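Local structure of nicotinamide-nucleotide adenylyltransferase NadR family / Ribosylnicotinamide kinase (6GYE) at residues A[106-111]-A[117-122]; A[121-126]-A[130-135]; A[181-186]-A[368-373]; A[299-304]-A[356-361]. The protein binds nicotinamide riboside and probably phosphorylates it, then adenylylates the resulting mononucleotide on the way to NAD+. One frame throughout, in Å; residues are numbered along the deposited sequence. Where two conformers were deposited one is given.

Contact 1 of 4, residues A[106-111]-A[117-122]; sequences ELIHHN and LSVTFY
Ile108 and Phe121 reach for each other from opposite directions, the isoleucine from helix 95-110 and the phenylalanine from strand 118-123, and the isoleucine's delta methyl comes obliquely against the CZ/CE1 part of the ring. That methyl does the touching: Ile108 CD1 lies 3.5 Å from Phe121 CZ and 3.8 Å from Phe121 CE1. Its reach follows from the torsions, since CG1 stands anti to the carbonyl carbon (chi1 -64°) and CD1 continues the chain fully extended (chi2 -178°). The same methyl has a looser neighbour in Val119, whose CG1 is 4.4 Å from Ile108 CD1. Val119 and Phe121, two residues apart on the strand, thus both present side chains to the helix, as the alternation of a beta strand requires. This is helix-on-sheet packing in a parallel five-stranded alpha/beta domain, in which strand 118-123 runs between strands 15-21 and 142-147; Ile18 and Tyr143 of those strands touch both Val119 and Phe121. The three contacting residues are buried and wholly apolar where they meet. At the helix end Asn111 folds back, its ND2 donating to Leu107 O at 2.9 Å with an N-H...O angle of 171°. That oxygen of Leu107 also accepts from Asn111 N at 3.1 Å, two bonds from one residue holding the last turn.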
# COMPACT_ATOMS: atom_id res chain seq x y z
N GLU A 106 24.86 16.28 -12.61
CA GLU A 106 24.00 17.42 -12.35
C GLU A 106 23.27 17.26 -11.01
O GLU A 106 23.19 18.21 -10.23
CB GLU A 106 23.03 17.60 -13.50
CG GLU A 106 22.13 18.81 -13.37
CD GLU A 106 21.58 19.23 -14.71
OE1 GLU A 106 21.55 20.45 -15.00
OE2 GLU A 106 21.21 18.33 -15.50
N LEU A 107 22.78 16.05 -10.73
CA LEU A 107 22.13 15.77 -9.45
C LEU A 107 23.06 16.06 -8.28
O LEU A 107 22.66 16.66 -7.29
CB LEU A 107 21.69 14.32 -9.39
CG LEU A 107 20.27 13.88 -9.72
CD1 LEU A 107 20.06 12.47 -9.17
CD2 LEU A 107 19.27 14.83 -9.16
N ILE A 108 24.31 15.59 -8.38
CA ILE A 108 25.29 15.83 -7.32
C ILE A 108 25.53 17.32 -7.14
O ILE A 108 25.59 17.84 -6.02
CB ILE A 108 26.60 15.09 -7.64
CG1 ILE A 108 26.37 13.59 -7.65
CG2 ILE A 108 27.69 15.49 -6.65
CD1 ILE A 108 27.62 12.79 -7.90
N HIS A 109 25.71 18.04 -8.25
CA HIS A 109 25.97 19.47 -8.17
C HIS A 109 24.80 20.20 -7.50
O HIS A 109 24.99 21.02 -6.61
CB HIS A 109 26.24 20.03 -9.57
CG HIS A 109 27.48 19.48 -10.21
ND1 HIS A 109 27.69 19.50 -11.57
CD2 HIS A 109 28.58 18.89 -9.67
CE1 HIS A 109 28.86 18.95 -11.84
NE2 HIS A 109 29.42 18.57 -10.71
N HIS A 110 23.57 19.88 -7.92
CA HIS A 110 22.41 20.61 -7.42
C HIS A 110 22.19 20.37 -5.93
O HIS A 110 21.81 21.29 -5.20
CB HIS A 110 21.16 20.20 -8.22
CG HIS A 110 19.95 21.02 -7.90
ND1 HIS A 110 19.94 22.40 -7.99
CD2 HIS A 110 18.71 20.66 -7.49
CE1 HIS A 110 18.74 22.84 -7.66
NE2 HIS A 110 17.98 21.81 -7.35
N ASN A 111 22.44 19.15 -5.46
CA ASN A 111 22.07 18.75 -4.11
C ASN A 111 23.22 18.82 -3.12
O ASN A 111 23.11 18.29 -2.02
CB ASN A 111 21.48 17.33 -4.14
CG ASN A 111 20.11 17.29 -4.79
OD1 ASN A 111 19.09 17.48 -4.12
ND2 ASN A 111 20.09 17.07 -6.10
N LEU A 117 34.69 18.47 -3.08
CA LEU A 117 34.17 17.30 -2.40
C LEU A 117 35.05 16.09 -2.66
O LEU A 117 35.79 16.01 -3.65
CB LEU A 117 32.77 16.97 -2.88
CG LEU A 117 31.71 18.06 -2.82
CD1 LEU A 117 30.43 17.45 -3.36
CD2 LEU A 117 31.54 18.58 -1.39
N SER A 118 34.94 15.11 -1.76
CA SER A 118 35.44 13.76 -1.98
C SER A 118 34.20 12.87 -2.04
O SER A 118 33.54 12.64 -1.02
CB SER A 118 36.40 13.33 -0.87
OG SER A 118 36.87 12.00 -1.10
N VAL A 119 33.86 12.42 -3.24
CA VAL A 119 32.63 11.69 -3.50
C VAL A 119 32.96 10.22 -3.77
O VAL A 119 33.90 9.91 -4.51
CB VAL A 119 31.86 12.30 -4.68
CG1 VAL A 119 30.64 11.46 -5.00
CG2 VAL A 119 31.45 13.72 -4.34
N THR A 120 32.16 9.33 -3.17
CA THR A 120 32.26 7.89 -3.39
C THR A 120 30.93 7.36 -3.91
O THR A 120 29.89 7.54 -3.27
CB THR A 120 32.66 7.17 -2.10
OG1 THR A 120 33.88 7.72 -1.60
CG2 THR A 120 32.86 5.68 -2.34
N PHE A 121 30.96 6.70 -5.06
CA PHE A 121 29.81 6.00 -5.61
C PHE A 121 29.78 4.55 -5.12
O PHE A 121 30.76 3.82 -5.29
CB PHE A 121 29.86 6.02 -7.15
CG PHE A 121 29.63 7.37 -7.76
CD1 PHE A 121 28.34 7.87 -7.90
CD2 PHE A 121 30.69 8.14 -8.21
CE1 PHE A 121 28.13 9.11 -8.47
CE2 PHE A 121 30.48 9.39 -8.78
CZ PHE A 121 29.21 9.87 -8.91
N TYR A 122 28.67 4.13 -4.52
CA TYR A 122 28.47 2.72 -4.14
C TYR A 122 27.65 2.06 -5.24
O TYR A 122 26.47 2.35 -5.40
CB TYR A 122 27.80 2.61 -2.76
CG TYR A 122 28.65 3.29 -1.69
CD1 TYR A 122 29.66 2.59 -1.02
CD2 TYR A 122 28.48 4.64 -1.39
CE1 TYR A 122 30.46 3.22 -0.07
CE2 TYR A 122 29.28 5.27 -0.44
CZ TYR A 122 30.26 4.56 0.22
OH TYR A 122 31.05 5.21 1.15

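Contact 2 of 4, residues A[121-126]-A[130-135]; sequences FYVGEL and AELKKR
One face of the Phe121 ring carries the CD2 methyl of Leu132, a CH-pi contact in which CD2 stands 3.7 Å from the ring centroid and 17° off the ring normal. The methyl is displaced toward the root of the ring: CG of Phe121 is its nearest atom, at 3.6 Å from Leu132 CD2. The other flat group, the Arg135 guanidinium, has Glu131 O at its edge, in plane, with Arg135 NH1 donating to that oxygen at 2.9 Å. Arg135 NH1 also forms a salt bridge with Glu131 OE2 at 2.8 Å, on the anti lone pair, while Lys134 NZ meets OE2 on the syn side but well out of the carboxylate plane, completing a salt-bridge network. The Phe121 and Leu132 side chains cross at about a right angle. Val123 CG2 adds a looser touch, 4.4 Å from the same Leu132 CD2. A leucine in place of Phe121 would probably leave that methyl without its flat aromatic seat and open a gap between strand and helix. Helix 126-133 is the connection of a beta-alpha-beta unit from strand 118-123 to strand 142-147, whose Val145 touches both Phe121 and Leu132, while Arg135 reaches Asp98 of helix 95-110.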
# COMPACT_ATOMS: atom_id res chain seq x y z
N PHE A 121 30.96 6.70 -5.06
CA PHE A 121 29.81 6.00 -5.61
C PHE A 121 29.78 4.55 -5.12
O PHE A 121 30.76 3.82 -5.29
CB PHE A 121 29.86 6.02 -7.15
CG PHE A 121 29.63 7.37 -7.76
CD1 PHE A 121 28.34 7.87 -7.90
CD2 PHE A 121 30.69 8.14 -8.21
CE1 PHE A 121 28.13 9.11 -8.47
CE2 PHE A 121 30.48 9.39 -8.78
CZ PHE A 121 29.21 9.87 -8.91
N TYR A 122 28.67 4.13 -4.52
CA TYR A 122 28.47 2.72 -4.14
C TYR A 122 27.65 2.06 -5.24
O TYR A 122 26.47 2.35 -5.40
CB TYR A 122 27.80 2.61 -2.76
CG TYR A 122 28.65 3.29 -1.69
CD1 TYR A 122 29.66 2.59 -1.02
CD2 TYR A 122 28.48 4.64 -1.39
CE1 TYR A 122 30.46 3.22 -0.07
CE2 TYR A 122 29.28 5.27 -0.44
CZ TYR A 122 30.26 4.56 0.22
OH TYR A 122 31.05 5.21 1.15
N VAL A 123 28.29 1.15 -5.98
CA VAL A 123 27.79 0.61 -7.24
C VAL A 123 27.76 -0.91 -7.16
O VAL A 123 28.70 -1.53 -6.67
CB VAL A 123 28.66 1.08 -8.42
CG1 VAL A 123 28.31 0.33 -9.69
CG2 VAL A 123 28.47 2.57 -8.63
N GLY A 124 26.68 -1.51 -7.68
CA GLY A 124 26.48 -2.94 -7.54
C GLY A 124 26.67 -3.83 -8.76
O GLY A 124 26.59 -5.05 -8.63
N GLU A 125 26.89 -3.24 -9.93
CA GLU A 125 27.13 -3.96 -11.18
C GLU A 125 28.44 -3.49 -11.79
O GLU A 125 28.73 -2.29 -11.81
CB GLU A 125 26.01 -3.74 -12.21
CG GLU A 125 24.76 -4.55 -11.99
CD GLU A 125 23.67 -3.71 -11.35
OE1 GLU A 125 23.90 -2.50 -11.17
OE2 GLU A 125 22.59 -4.26 -11.04
N LEU A 126 29.24 -4.44 -12.30
CA LEU A 126 30.56 -4.06 -12.80
C LEU A 126 30.46 -3.11 -13.98
O LEU A 126 31.36 -2.28 -14.18
CB LEU A 126 31.37 -5.30 -13.21
CG LEU A 126 31.91 -6.33 -12.22
CD1 LEU A 126 33.07 -5.73 -11.43
CD2 LEU A 126 30.83 -6.86 -11.28
N ALA A 130 32.55 0.63 -14.40
CA ALA A 130 33.49 0.95 -15.47
C ALA A 130 33.04 2.16 -16.27
O ALA A 130 33.87 3.01 -16.64
CB ALA A 130 33.70 -0.26 -16.39
N GLU A 131 31.74 2.26 -16.57
CA GLU A 131 31.25 3.39 -17.35
C GLU A 131 31.34 4.69 -16.55
O GLU A 131 31.63 5.75 -17.10
CB GLU A 131 29.81 3.13 -17.80
CG GLU A 131 29.65 1.94 -18.75
CD GLU A 131 30.46 2.06 -20.05
OE1 GLU A 131 30.67 1.03 -20.73
OE2 GLU A 131 30.90 3.18 -20.40
N LEU A 132 31.10 4.61 -15.24
CA LEU A 132 31.21 5.79 -14.40
C LEU A 132 32.66 6.27 -14.30
O LEU A 132 32.93 7.48 -14.41
CB LEU A 132 30.63 5.49 -13.03
CG LEU A 132 30.20 6.67 -12.18
CD1 LEU A 132 29.43 7.66 -13.02
CD2 LEU A 132 29.31 6.12 -11.08
N LYS A 133 33.61 5.35 -14.09
CA LYS A 133 35.00 5.74 -13.90
C LYS A 133 35.56 6.50 -15.10
O LYS A 133 36.49 7.30 -14.95
CB LYS A 133 35.88 4.52 -13.59
CG LYS A 133 36.01 4.21 -12.11
CD LYS A 133 36.25 2.73 -11.84
CE LYS A 133 37.50 2.23 -12.52
NZ LYS A 133 37.67 0.76 -12.33
N LYS A 134 35.06 6.22 -16.31
CA LYS A 134 35.52 6.94 -17.50
C LYS A 134 34.96 8.36 -17.61
O LYS A 134 35.45 9.14 -18.43
CB LYS A 134 35.17 6.17 -18.77
CG LYS A 134 35.78 4.78 -18.85
CD LYS A 134 35.44 4.10 -20.18
CE LYS A 134 33.93 4.07 -20.40
NZ LYS A 134 33.55 3.48 -21.71
N ARG A 135 33.95 8.73 -16.81
CA ARG A 135 33.20 9.96 -17.05
C ARG A 135 33.21 10.90 -15.85
O ARG A 135 32.30 11.73 -15.71
CB ARG A 135 31.76 9.63 -17.46
CG ARG A 135 31.64 8.99 -18.84
CD ARG A 135 30.24 8.44 -19.05
NE ARG A 135 30.03 7.92 -20.40
CZ ARG A 135 30.41 6.72 -20.81
NH1 ARG A 135 31.05 5.90 -19.98
NH2 ARG A 135 30.16 6.32 -22.04

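Contact 3 of 4, residues A[181-186]-A[368-373]; sequences KVVTVM and EYTGVK. With SO4 (sulfate ion), chain G.
Thr370 and Lys181 carry most of this contact, which sets the end of helix 358-370 against strand 181-187 of the parallel sheet in the P-loop NTPase-like domain, probably the kinase. The fuller side is apolar. Thr370 CG2 lies 4.3 Å from Lys181 CB and 4.5 Å from Val183 CG2, so one methyl sits by two residues of alternate strand positions; Ile255 of the neighbouring strand also touches Thr370. Lys181 runs past the helix end, bent at chi2 (-80°) and chi4, and its CE comes 3.9 Å from Tyr369 O, a contact of the aliphatic chain, while NZ has a weak hydrogen bond to Gln165. The solvent side is looser. Exposed Gly371 leaves the helix with positive phi (94°), where a side chain would jam against the preceding carbonyl oxygen, and the chain turns away from the strand through Val372 to exposed Lys373. Thr370 OG1 bonds with Val366 O in the preceding turn and accepts from Val372 N at 3.3 Å, an ST turn that ties the departing chain to the helix end. Beyond it a sulfate, probably from the crystallisation liquor, takes a nearly straight hydrogen bond on O4 from Lys373 N, at 2.6 Å and 165°.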
# COMPACT_ATOMS: atom_id res chain seq x y z
N LYS A 181 -2.50 -7.34 2.19
CA LYS A 181 -3.69 -8.07 1.81
C LYS A 181 -4.91 -7.52 2.55
O LYS A 181 -4.82 -7.16 3.73
CB LYS A 181 -3.51 -9.55 2.13
CG LYS A 181 -2.53 -10.30 1.17
CD LYS A 181 -3.20 -10.66 -0.11
CE LYS A 181 -2.31 -11.50 -1.03
NZ LYS A 181 -1.09 -10.73 -1.37
N VAL A 182 -6.05 -7.47 1.87
CA VAL A 182 -7.25 -6.83 2.43
C VAL A 182 -8.44 -7.76 2.22
O VAL A 182 -8.74 -8.15 1.09
CB VAL A 182 -7.51 -5.45 1.78
CG1 VAL A 182 -8.79 -4.80 2.32
CG2 VAL A 182 -6.31 -4.51 1.99
N VAL A 183 -9.10 -8.12 3.32
CA VAL A 183 -10.33 -8.92 3.32
C VAL A 183 -11.46 -8.04 3.81
O VAL A 183 -11.39 -7.50 4.92
CB VAL A 183 -10.19 -10.14 4.25
CG1 VAL A 183 -11.47 -10.98 4.23
CG2 VAL A 183 -8.98 -10.96 3.89
N THR A 184 -12.53 -7.93 3.02
CA THR A 184 -13.67 -7.10 3.37
C THR A 184 -14.90 -7.98 3.55
O THR A 184 -15.19 -8.82 2.70
CB THR A 184 -13.94 -6.04 2.30
OG1 THR A 184 -12.77 -5.22 2.13
CG2 THR A 184 -15.10 -5.15 2.72
N VAL A 185 -15.63 -7.77 4.63
CA VAL A 185 -16.85 -8.53 4.90
C VAL A 185 -18.06 -7.65 4.58
O VAL A 185 -18.10 -6.47 4.94
CB VAL A 185 -16.89 -9.02 6.36
CG1 VAL A 185 -18.18 -9.76 6.63
CG2 VAL A 185 -15.68 -9.90 6.67
N MET A 186 -19.04 -8.22 3.91
CA MET A 186 -20.23 -7.51 3.46
C MET A 186 -21.49 -8.31 3.79
O MET A 186 -21.48 -9.55 3.72
CB MET A 186 -20.17 -7.23 1.94
CG MET A 186 -18.95 -6.43 1.47
SD MET A 186 -19.06 -6.02 -0.30
CE MET A 186 -17.49 -5.19 -0.56
N GLU A 368 -6.97 -19.67 1.41
CA GLU A 368 -6.75 -19.77 -0.03
C GLU A 368 -6.37 -18.44 -0.66
O GLU A 368 -5.60 -18.42 -1.63
CB GLU A 368 -7.99 -20.33 -0.72
CG GLU A 368 -8.43 -21.72 -0.27
CD GLU A 368 -7.43 -22.82 -0.62
OE1 GLU A 368 -6.67 -22.66 -1.61
OE2 GLU A 368 -7.40 -23.86 0.08
N TYR A 369 -6.86 -17.31 -0.15
CA TYR A 369 -6.62 -16.04 -0.84
C TYR A 369 -5.43 -15.26 -0.30
O TYR A 369 -4.98 -14.33 -0.97
CB TYR A 369 -7.87 -15.15 -0.76
CG TYR A 369 -8.95 -15.46 -1.77
CD1 TYR A 369 -9.79 -16.56 -1.61
CD2 TYR A 369 -9.15 -14.63 -2.87
CE1 TYR A 369 -10.78 -16.84 -2.55
CE2 TYR A 369 -10.14 -14.90 -3.81
CZ TYR A 369 -10.95 -16.00 -3.65
OH TYR A 369 -11.93 -16.25 -4.60
N THR A 370 -4.91 -15.60 0.88
CA THR A 370 -3.77 -14.89 1.43
C THR A 370 -2.55 -15.76 1.68
O THR A 370 -1.46 -15.20 1.86
CB THR A 370 -4.11 -14.21 2.76
OG1 THR A 370 -4.21 -15.21 3.79
CG2 THR A 370 -5.42 -13.39 2.65
N GLY A 371 -2.70 -17.06 1.79
CA GLY A 371 -1.57 -17.93 2.02
C GLY A 371 -1.32 -18.24 3.48
O GLY A 371 -0.45 -19.06 3.77
N VAL A 372 -2.04 -17.60 4.40
CA VAL A 372 -1.73 -17.76 5.81
C VAL A 372 -2.11 -19.17 6.27
O VAL A 372 -3.11 -19.74 5.83
CB VAL A 372 -2.44 -16.68 6.64
CG1 VAL A 372 -3.96 -16.87 6.59
CG2 VAL A 372 -1.96 -16.72 8.05
N LYS A 373 -1.30 -19.74 7.15
CA LYS A 373 -1.57 -21.09 7.62
C LYS A 373 -2.63 -21.05 8.71
O LYS A 373 -2.65 -20.14 9.55
CB LYS A 373 -0.29 -21.76 8.14
CG LYS A 373 -0.54 -23.12 8.83
CD LYS A 373 0.73 -23.95 9.00
CE LYS A 373 0.48 -25.23 9.83
NZ LYS A 373 -0.52 -26.17 9.23
S SO4 G . 2.11 -17.95 8.43
O1 SO4 G . 2.71 -17.06 7.44
O2 SO4 G . 1.60 -17.17 9.55
O3 SO4 G . 3.12 -18.90 8.90
O4 SO4 G . 1.01 -18.69 7.82

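Contact 4 of 4, residues A[299-304]-A[356-361]; sequences VIPPIT and LTRYHH
This is a partly buried contact between one arginine and a chain leaving the sheet: Arg358, at the start of helix 358-370, extends to the loop that follows strand 296-300. The evidence lies in how its guanidinium is surrounded. Arg358 NH1 has Ile300 CG2 at 3.8 Å, at the edge of the group and in its plane, and Pro301 CD at 3.9 Å. Pro301 O is 3.7 Å from Arg358 NH1, also near the plane, too long to count as more than a polar neighbour. At Arg358 NH2 the CG2 methyl of Ile303 approaches obliquely at 4.0 Å, though Ile303 is poorly ordered and this part of the contact is correspondingly uncertain. Bends in the arginine chain at chi2 (138°) and chi3 (-62°) bring NH1 beside Ile300 and Pro301; a second conformer was also deposited, so the pose is one of two. NH2 makes a weak hydrogen bond to Asp345 O, and Arg358 N is held by Glu346. Before the helix, Thr357 occupies the N-cap position, and Thr357 OG1 shares a 2.7 Å hydrogen bond with His360 ND1 at the edge of the imidazole. Ile300 touches Thr191 and Lys193 of a probable Walker A P-loop, so the arrangement is consistent with a P-loop NTPase fold, in which helix 358-370 packs by the sheet near the loop that follows strand 181-187.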
# COMPACT_ATOMS: atom_id res chain seq x y z
N VAL A 299 -19.15 -12.47 1.62
CA VAL A 299 -20.54 -12.02 1.64
C VAL A 299 -21.32 -12.97 2.53
O VAL A 299 -21.32 -14.19 2.31
CB VAL A 299 -21.15 -11.99 0.22
CG1 VAL A 299 -22.64 -11.70 0.29
CG2 VAL A 299 -20.43 -10.95 -0.63
N ILE A 300 -22.00 -12.43 3.54
CA ILE A 300 -22.89 -13.21 4.40
C ILE A 300 -24.29 -13.15 3.80
O ILE A 300 -24.92 -12.08 3.84
CB ILE A 300 -22.88 -12.70 5.84
CG1 ILE A 300 -21.45 -12.71 6.41
CG2 ILE A 300 -23.83 -13.53 6.69
CD1 ILE A 300 -21.36 -12.17 7.84
N PRO A 301 -24.82 -14.25 3.28
CA PRO A 301 -26.12 -14.21 2.62
C PRO A 301 -27.24 -14.31 3.64
O PRO A 301 -27.02 -14.77 4.77
CB PRO A 301 -26.09 -15.44 1.72
CG PRO A 301 -25.26 -16.40 2.50
CD PRO A 301 -24.22 -15.59 3.21
N PRO A 302 -28.44 -13.87 3.29
CA PRO A 302 -29.55 -13.95 4.24
C PRO A 302 -30.03 -15.39 4.38
O PRO A 302 -30.37 -16.04 3.39
CB PRO A 302 -30.62 -13.05 3.61
CG PRO A 302 -30.34 -13.17 2.14
CD PRO A 302 -28.83 -13.18 2.05
N ILE A 303 -30.00 -15.91 5.61
CA ILE A 303 -30.76 -17.09 5.98
C ILE A 303 -31.41 -16.82 7.33
O ILE A 303 -30.96 -15.98 8.10
CB ILE A 303 -29.89 -18.37 6.02
CG1 ILE A 303 -30.76 -19.61 5.73
CG2 ILE A 303 -29.18 -18.50 7.36
CD1 ILE A 303 -31.64 -19.48 4.48
N THR A 304 -32.50 -17.54 7.58
CA THR A 304 -33.30 -17.33 8.79
C THR A 304 -32.48 -17.56 10.06
O THR A 304 -32.15 -16.63 10.79
CB THR A 304 -34.55 -18.24 8.82
OG1 THR A 304 -35.38 -17.97 7.68
CG2 THR A 304 -35.36 -18.00 10.09
N LEU A 356 -18.25 -26.95 8.13
CA LEU A 356 -18.94 -27.17 9.40
C LEU A 356 -19.75 -25.95 9.80
O LEU A 356 -20.85 -26.08 10.35
CB LEU A 356 -17.94 -27.51 10.50
CG LEU A 356 -17.29 -28.89 10.50
CD1 LEU A 356 -16.20 -28.99 11.56
CD2 LEU A 356 -18.31 -29.98 10.69
N THR A 357 -19.18 -24.76 9.62
CA THR A 357 -19.80 -23.51 10.03
C THR A 357 -19.39 -22.41 9.07
O THR A 357 -18.45 -22.56 8.28
CB THR A 357 -19.36 -23.09 11.45
OG1 THR A 357 -17.99 -22.66 11.42
CG2 THR A 357 -19.50 -24.23 12.48
N ARG A 358 -20.10 -21.29 9.17
CA ARG A 358 -19.74 -20.08 8.44
C ARG A 358 -18.28 -19.71 8.70
O ARG A 358 -17.54 -19.38 7.76
CB ARG A 358 -20.67 -18.94 8.88
CG ARG A 358 -20.95 -17.89 7.82
CD ARG A 358 -22.43 -17.46 7.81
NE ARG A 358 -23.35 -18.56 7.49
CZ ARG A 358 -24.57 -18.40 6.98
NH1 ARG A 358 -25.03 -17.18 6.71
NH2 ARG A 358 -25.33 -19.46 6.73
N TYR A 359 -17.85 -19.79 9.96
CA TYR A 359 -16.48 -19.43 10.31
C TYR A 359 -15.46 -20.36 9.65
O TYR A 359 -14.43 -19.90 9.13
CB TYR A 359 -16.31 -19.41 11.84
CG TYR A 359 -14.87 -19.21 12.22
CD1 TYR A 359 -14.31 -17.95 12.30
CD2 TYR A 359 -14.05 -20.31 12.45
CE1 TYR A 359 -12.97 -17.78 12.62
CE2 TYR A 359 -12.73 -20.16 12.75
CZ TYR A 359 -12.19 -18.91 12.84
OH TYR A 359 -10.86 -18.81 13.15
N HIS A 360 -15.72 -21.68 9.66
CA HIS A 360 -14.83 -22.61 8.97
C HIS A 360 -14.69 -22.23 7.50
O HIS A 360 -13.58 -22.19 6.96
CB HIS A 360 -15.34 -24.05 9.08
CG HIS A 360 -15.13 -24.65 10.42
ND1 HIS A 360 -15.79 -24.21 11.55
CD2 HIS A 360 -14.33 -25.67 10.83
CE1 HIS A 360 -15.40 -24.92 12.60
NE2 HIS A 360 -14.52 -25.82 12.18
N HIS A 361 -15.82 -21.93 6.84
CA HIS A 361 -15.77 -21.56 5.43
C HIS A 361 -14.91 -20.33 5.21
O HIS A 361 -14.05 -20.31 4.32
CB HIS A 361 -17.19 -21.33 4.91
CG HIS A 361 -17.28 -21.22 3.42
ND1 HIS A 361 -18.48 -21.18 2.74
CD2 HIS A 361 -16.31 -21.17 2.47
CE1 HIS A 361 -18.25 -21.10 1.44
NE2 HIS A 361 -16.94 -21.09 1.25

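Overall arrangement
The four contacts fall into two groups on opposite sides of the chain's centre. Contacts 1 and 2 come first along the chain, share Phe121 and strand 118-123, and have centres 13 Å apart in the five-stranded parallel sheet. Contacts 3 and 4 lie in the four-stranded sheet, centres 16 Å apart; both use helix 358-370, and their strands 181-187 and 296-300 are neighbours, joined by a probable hydrogen bond from Ile300 N to Met186 O at 2.9 Å. Contact 4 falls between the two segments of contact 3 in sequence. Centres of contacts 1 and 4 are about 61 Å apart, consistent with two separate alpha/beta units serving the protein's two named activities.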